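Local structure of putative glucosidase lplD, ALPHA-GALACTURONIDASE (Bacillus subtilis, 3FEF) at residues A180-E185 and P222-F227; I197-L202 and T211-R216. The protein hydrolyses alpha-1,4-linked galacturonate oligomers, probably di-galacturonate in nature, as a manganese- and NAD-dependent family 4 glycoside hydrolase that works as a homotetramer. One frame throughout, in Å; residues are numbered along the deposited sequence.

Contact 1: residues A180-E185 and P222-F227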
loop_
_atom_site.group_PDB
_atom_site.type_symbol
_atom_site.label_atom_id
_atom_site.label_comp_id
_atom_site.label_asym_id
_atom_site.label_seq_id
_atom_site.Cartn_x
_atom_site.Cartn_y
_atom_site.Cartn_z
ATOM N N ALA A 180 -16.993 -26.094 -21.385
ATOM C CA ALA A 180 -18.215 -26.191 -22.185
ATOM C C ALA A 180 -18.557 -27.665 -22.475
ATOM O O ALA A 180 -19.706 -28.069 -22.368
ATOM C CB ALA A 180 -18.102 -25.393 -23.475
ATOM N N GLU A 181 -17.558 -28.473 -22.813
ATOM C CA GLU A 181 -17.806 -29.884 -23.084
ATOM C C GLU A 181 -18.229 -30.659 -21.837
ATOM O O GLU A 181 -19.016 -31.616 -21.926
ATOM C CB GLU A 181 -16.608 -30.535 -23.775
ATOM C CG GLU A 181 -16.373 -29.959 -25.174
ATOM C CD GLU A 181 -15.375 -30.741 -25.982
ATOM O OE1 GLU A 181 -15.024 -31.872 -25.587
ATOM O OE2 GLU A 181 -14.929 -30.212 -27.019
HETATM N N MSE A 182 -17.733 -30.227 -20.680
HETATM C CA MSE A 182 -18.110 -30.841 -19.417
HETATM C C MSE A 182 -19.583 -30.579 -19.117
HETATM O O MSE A 182 -20.291 -31.466 -18.659
HETATM C CB MSE A 182 -17.220 -30.322 -18.283
HETATM C CG MSE A 182 -17.787 -30.518 -16.896
HETATM SE SE MSE A 182 -16.852 -29.386 -15.559
HETATM C CE MSE A 182 -17.814 -27.712 -15.903
ATOM N N VAL A 183 -20.026 -29.353 -19.372
ATOM C CA VAL A 183 -21.433 -28.980 -19.258
ATOM C C VAL A 183 -22.337 -29.902 -20.091
ATOM O O VAL A 183 -23.348 -30.401 -19.600
ATOM C CB VAL A 183 -21.654 -27.535 -19.729
ATOM C CG1 VAL A 183 -23.144 -27.226 -19.855
ATOM C CG2 VAL A 183 -20.941 -26.530 -18.776
ATOM N N THR A 184 -21.976 -30.103 -21.350
ATOM C CA THR A 184 -22.693 -31.029 -22.204
ATOM C C THR A 184 -22.649 -32.457 -21.654
ATOM O O THR A 184 -23.675 -33.119 -21.538
ATOM C CB THR A 184 -22.107 -31.056 -23.611
ATOM O OG1 THR A 184 -22.166 -29.742 -24.168
ATOM C CG2 THR A 184 -22.906 -32.012 -24.500
ATOM N N GLU A 185 -21.464 -32.934 -21.307
ATOM C CA GLU A 185 -21.362 -34.299 -20.821
ATOM C C GLU A 185 -21.974 -34.539 -19.446
ATOM O O GLU A 185 -22.455 -35.628 -19.181
ATOM C CB GLU A 185 -19.928 -34.792 -20.823
ATOM C CG GLU A 185 -19.874 -36.295 -20.708
ATOM C CD GLU A 185 -18.752 -36.762 -19.837
ATOM O OE1 GLU A 185 -17.588 -36.668 -20.284
ATOM O OE2 GLU A 185 -19.037 -37.232 -18.707
ATOM N N PRO A 222 -18.568 -26.752 -8.671
ATOM C CA PRO A 222 -19.003 -28.035 -8.110
ATOM C C PRO A 222 -19.038 -29.132 -9.161
ATOM O O PRO A 222 -18.724 -30.274 -8.866
ATOM C CB PRO A 222 -20.424 -27.730 -7.606
ATOM C CG PRO A 222 -20.358 -26.272 -7.242
ATOM C CD PRO A 222 -19.498 -25.662 -8.329
ATOM N N ILE A 223 -19.418 -28.775 -10.382
ATOM C CA ILE A 223 -19.452 -29.721 -11.488
ATOM C C ILE A 223 -18.059 -30.157 -11.907
ATOM O O ILE A 223 -17.837 -31.323 -12.214
ATOM C CB ILE A 223 -20.168 -29.124 -12.718
ATOM C CG1 ILE A 223 -21.640 -28.869 -12.387
ATOM C CG2 ILE A 223 -20.055 -30.057 -13.902
ATOM C CD1 ILE A 223 -22.439 -28.343 -13.573
ATOM N N PHE A 224 -17.104 -29.229 -11.913
ATOM C CA PHE A 224 -15.747 -29.609 -12.256
ATOM C C PHE A 224 -15.188 -30.530 -11.164
ATOM O O PHE A 224 -14.379 -31.393 -11.435
ATOM C CB PHE A 224 -14.863 -28.381 -12.426
ATOM C CG PHE A 224 -13.490 -28.693 -12.920
ATOM C CD1 PHE A 224 -12.493 -29.088 -12.041
ATOM C CD2 PHE A 224 -13.187 -28.583 -14.266
ATOM C CE1 PHE A 224 -11.201 -29.349 -12.510
ATOM C CE2 PHE A 224 -11.930 -28.854 -14.742
ATOM C CZ PHE A 224 -10.919 -29.230 -13.858
ATOM N N ARG A 225 -15.625 -30.338 -9.929
ATOM C CA ARG A 225 -15.163 -31.206 -8.860
ATOM C C ARG A 225 -15.604 -32.666 -9.109
ATOM O O ARG A 225 -14.794 -33.584 -9.003
ATOM C CB ARG A 225 -15.608 -30.695 -7.479
ATOM C CG ARG A 225 -15.314 -31.686 -6.338
ATOM C CD ARG A 225 -15.169 -31.017 -4.961
ATOM N NE ARG A 225 -15.870 -29.736 -4.826
ATOM C CZ ARG A 225 -17.177 -29.553 -5.034
ATOM N NH1 ARG A 225 -17.705 -28.346 -4.865
ATOM N NH2 ARG A 225 -17.961 -30.567 -5.417
ATOM N N GLU A 226 -16.868 -32.867 -9.477
ATOM C CA GLU A 226 -17.358 -34.214 -9.842
ATOM C C GLU A 226 -16.629 -34.759 -11.044
ATOM O O GLU A 226 -16.176 -35.904 -11.062
ATOM C CB GLU A 226 -18.867 -34.189 -10.126
ATOM C CG GLU A 226 -19.696 -34.138 -8.844
ATOM C CD GLU A 226 -20.992 -33.371 -9.000
ATOM O OE1 GLU A 226 -21.497 -33.276 -10.134
ATOM O OE2 GLU A 226 -21.518 -32.862 -7.990
ATOM N N PHE A 227 -16.536 -33.909 -12.057
ATOM C CA PHE A 227 -15.842 -34.196 -13.284
ATOM C C PHE A 227 -14.421 -34.677 -13.011
ATOM O O PHE A 227 -13.940 -35.632 -13.610
ATOM C CB PHE A 227 -15.796 -32.895 -14.080
ATOM C CG PHE A 227 -15.483 -33.076 -15.511
ATOM C CD1 PHE A 227 -16.214 -33.964 -16.276
ATOM C CD2 PHE A 227 -14.483 -32.313 -16.110
ATOM C CE1 PHE A 227 -15.940 -34.120 -17.603
ATOM C CE2 PHE A 227 -14.195 -32.452 -17.447
ATOM C CZ PHE A 227 -14.926 -33.361 -18.205
#

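Contact 2: residues I197-L202 and T211-R216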
loop_
_atom_site.group_PDB
_atom_site.type_symbol
_atom_site.label_atom_id
_atom_site.label_comp_id
_atom_site.label_asym_id
_atom_site.label_seq_id
_atom_site.Cartn_x
_atom_site.Cartn_y
_atom_site.Cartn_z
ATOM N N ILE A 197 -18.992 -19.511 -21.290
ATOM C CA ILE A 197 -18.428 -20.013 -20.052
ATOM C C ILE A 197 -17.758 -18.818 -19.418
ATOM O O ILE A 197 -16.663 -18.441 -19.812
ATOM C CB ILE A 197 -17.391 -21.127 -20.283
ATOM C CG1 ILE A 197 -17.983 -22.201 -21.202
ATOM C CG2 ILE A 197 -16.967 -21.751 -18.924
ATOM C CD1 ILE A 197 -19.164 -22.922 -20.543
ATOM N N ARG A 198 -18.447 -18.202 -18.472
ATOM C CA ARG A 198 -18.004 -16.945 -17.903
ATOM C C ARG A 198 -17.141 -17.285 -16.720
ATOM O O ARG A 198 -17.618 -17.856 -15.724
ATOM C CB ARG A 198 -19.212 -16.130 -17.455
ATOM C CG ARG A 198 -20.211 -15.885 -18.592
ATOM C CD ARG A 198 -19.717 -14.812 -19.555
ATOM N NE ARG A 198 -20.514 -14.772 -20.782
ATOM C CZ ARG A 198 -20.245 -13.995 -21.834
ATOM N NH1 ARG A 198 -19.202 -13.170 -21.810
ATOM N NH2 ARG A 198 -21.016 -14.044 -22.913
ATOM N N VAL A 199 -15.864 -16.968 -16.831
ATOM C CA VAL A 199 -14.944 -17.405 -15.813
ATOM C C VAL A 199 -14.281 -16.213 -15.139
ATOM O O VAL A 199 -14.044 -15.172 -15.772
ATOM C CB VAL A 199 -13.879 -18.389 -16.405
ATOM C CG1 VAL A 199 -14.539 -19.670 -16.906
ATOM C CG2 VAL A 199 -13.070 -17.730 -17.518
ATOM N N ASN A 200 -13.991 -16.354 -13.852
ATOM C CA ASN A 200 -13.132 -15.406 -13.178
ATOM C C ASN A 200 -11.728 -15.972 -13.155
ATOM O O ASN A 200 -11.414 -16.861 -12.361
ATOM C CB ASN A 200 -13.613 -15.105 -11.755
ATOM C CG ASN A 200 -12.762 -14.037 -11.074
ATOM O OD1 ASN A 200 -12.648 -12.932 -11.571
ATOM N ND2 ASN A 200 -12.153 -14.371 -9.946
ATOM N N VAL A 201 -10.881 -15.450 -14.037
ATOM C CA VAL A 201 -9.559 -16.015 -14.256
ATOM C C VAL A 201 -8.441 -15.056 -13.810
ATOM O O VAL A 201 -8.536 -13.835 -13.987
ATOM C CB VAL A 201 -9.399 -16.380 -15.733
ATOM C CG1 VAL A 201 -9.447 -15.133 -16.588
ATOM C CG2 VAL A 201 -8.107 -17.181 -15.971
ATOM N N LEU A 202 -7.385 -15.616 -13.229
ATOM C CA LEU A 202 -6.341 -14.805 -12.634
ATOM C C LEU A 202 -5.055 -15.593 -12.418
ATOM O O LEU A 202 -5.069 -16.819 -12.278
ATOM C CB LEU A 202 -6.831 -14.145 -11.337
ATOM C CG LEU A 202 -7.197 -15.002 -10.102
ATOM C CD1 LEU A 202 -7.108 -14.170 -8.824
ATOM C CD2 LEU A 202 -8.602 -15.598 -10.217
ATOM N N THR A 211 -11.248 -19.254 -10.361
ATOM C CA THR A 211 -11.754 -19.416 -9.007
ATOM C C THR A 211 -13.291 -19.336 -8.969
ATOM O O THR A 211 -13.913 -19.693 -7.974
ATOM C CB THR A 211 -11.162 -18.330 -8.104
ATOM O OG1 THR A 211 -11.486 -17.048 -8.654
ATOM C CG2 THR A 211 -9.663 -18.452 -8.063
ATOM N N LYS A 212 -13.894 -18.850 -10.051
ATOM C CA LYS A 212 -15.346 -18.832 -10.183
ATOM C C LYS A 212 -15.649 -18.994 -11.657
ATOM O O LYS A 212 -14.907 -18.494 -12.508
ATOM C CB LYS A 212 -15.954 -17.502 -9.717
ATOM C CG LYS A 212 -15.543 -17.015 -8.344
ATOM C CD LYS A 212 -15.762 -15.495 -8.267
ATOM C CE LYS A 212 -15.403 -14.927 -6.901
ATOM N NZ LYS A 212 -15.089 -13.457 -6.962
ATOM N N ALA A 213 -16.739 -19.688 -11.951
ATOM C CA ALA A 213 -17.115 -19.991 -13.310
ATOM C C ALA A 213 -18.595 -20.341 -13.386
ATOM O O ALA A 213 -19.165 -20.960 -12.477
ATOM C CB ALA A 213 -16.270 -21.143 -13.831
ATOM N N SER A 214 -19.227 -19.928 -14.464
ATOM C CA SER A 214 -20.627 -20.203 -14.617
ATOM C C SER A 214 -20.993 -20.340 -16.075
ATOM O O SER A 214 -20.311 -19.782 -16.975
ATOM C CB SER A 214 -21.457 -19.091 -13.986
ATOM O OG SER A 214 -21.192 -17.845 -14.614
ATOM N N TYR A 215 -22.060 -21.098 -16.304
ATOM C CA TYR A 215 -22.748 -21.082 -17.589
ATOM C C TYR A 215 -24.179 -20.640 -17.278
ATOM O O TYR A 215 -24.906 -21.338 -16.560
ATOM C CB TYR A 215 -22.717 -22.458 -18.263
ATOM C CG TYR A 215 -23.604 -22.489 -19.485
ATOM C CD1 TYR A 215 -23.325 -21.677 -20.578
ATOM C CD2 TYR A 215 -24.761 -23.263 -19.515
ATOM C CE1 TYR A 215 -24.150 -21.656 -21.680
ATOM C CE2 TYR A 215 -25.602 -23.259 -20.625
ATOM C CZ TYR A 215 -25.277 -22.455 -21.703
ATOM O OH TYR A 215 -26.080 -22.423 -22.808
ATOM N N ARG A 216 -24.567 -19.452 -17.735
ATOM C CA ARG A 216 -25.858 -18.897 -17.330
ATOM C C ARG A 216 -25.971 -18.932 -15.817
ATOM O O ARG A 216 -25.110 -18.422 -15.112
ATOM C CB ARG A 216 -27.006 -19.730 -17.908
ATOM C CG ARG A 216 -26.776 -20.101 -19.348
ATOM C CD ARG A 216 -27.441 -19.141 -20.267
ATOM N NE ARG A 216 -28.590 -19.787 -20.895
ATOM C CZ ARG A 216 -28.700 -20.017 -22.201
ATOM N NH1 ARG A 216 -27.738 -19.624 -23.034
ATOM N NH2 ARG A 216 -29.783 -20.626 -22.676
#

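Contact 1: residues A180-E185 and P222-F227
M182, a selenomethionine in this crystal, carries most of the contact between helix segments 180-185 and 222-227. Its CG is anti to the backbone N (chi1 161°), sending it across to the other helix. CG sits over the centre of one face of the F227 ring, 3.7 Å from its centroid, a CH-pi contact. With chi2 also extended (-164°), SE lodges 3.5 Å from CA of F224, against the backbone itself, and 3.7 Å from CG2 of I223; the bend at chi3 moves only CE, which stays beside that CG2. SE approaches both phenyl rings obliquely, a Met-aromatic pairing with each. Such a long side chain suits two helix segments whose axes come no closer than 10.6 Å and cross at 78°, one in the Rossmann-type family 4 region and the other in the C-terminal one: M182 spans much of the gap, with L220 beside it. An alanine at F227 takes away the ring face under CB and CG of M182 and would probably loosen the packing here. Packing thins out toward partly exposed E185, whose OE1 comes to the edge of the F227 ring, 4.0 Å from CE1, while OE2 is hydrogen-bonded to the hydroxyl of Y231.

Contact 2: residues I197-L202 and T211-R216
N200 has more surface covered than any other residue in the pairing of strands 197-202 and 212-215, and its backbone and side chain both bond across it. Its N donates almost straight (176°) to O of K212 at 2.7 Å, although it approaches from above the carbonyl plane; its O accepts N of T211 nearly along the C=O axis. With CG anti to the backbone N (chi1 -176°), the carboxamide reaches T211, and ND2 gives OG1 a hydrogen bond of 3.0 Å that lies close to the amide plane. The side chains of N200 and K212 run side by side, pointing the same way, their CB atoms 3.9 Å apart. S214 comes next in covered surface, and its N and O exchange bonds with O and N of R198, each 2.9 Å long. These two form a regular hydrogen-bonded pair of an antiparallel beta hairpin. Between the two bonded sites V199 and A213 face each other as a non-hydrogen-bonded pair, their CA atoms 4.2 Å apart, and CG1 of V199 touches CB of A213 on the face covered by L179 and L220. The face bearing R198, N200, K212 and S214 meets another subunit: R198 forms a salt bridge with E340 of the second subunit, and OD1 of N200 accepts a hydrogen bond from Q374 of that subunit. With ND2 also donating to O of S378 in the same chain, the buried carboxamide of N200 is engaged at both ends, which fixes its rotation and lets one residue serve hairpin and tetramer interface together.

How the contacts relate
Contact 2 is nested along the chain inside the loop that contact 1 closes: helix 171-187 leads to strand 197-202, strand 207-215 returns beside it, and helix 220-231 follows. The hairpin thus lies between two helices in sequence, and the centres of the two contacts are about 13 Å apart. They touch directly, CD1 of I197 packing 3.8 Å from CA of A180, and V183 meeting the Y215 ring. Segment 180-185 falls within the Rossmann-type family region and segment 222-227 within the C-terminal one, so contact 1 brings the two together. The hairpin face that carries I197, V199 and A213 packs on the two helices, while its other face turns to the second subunit.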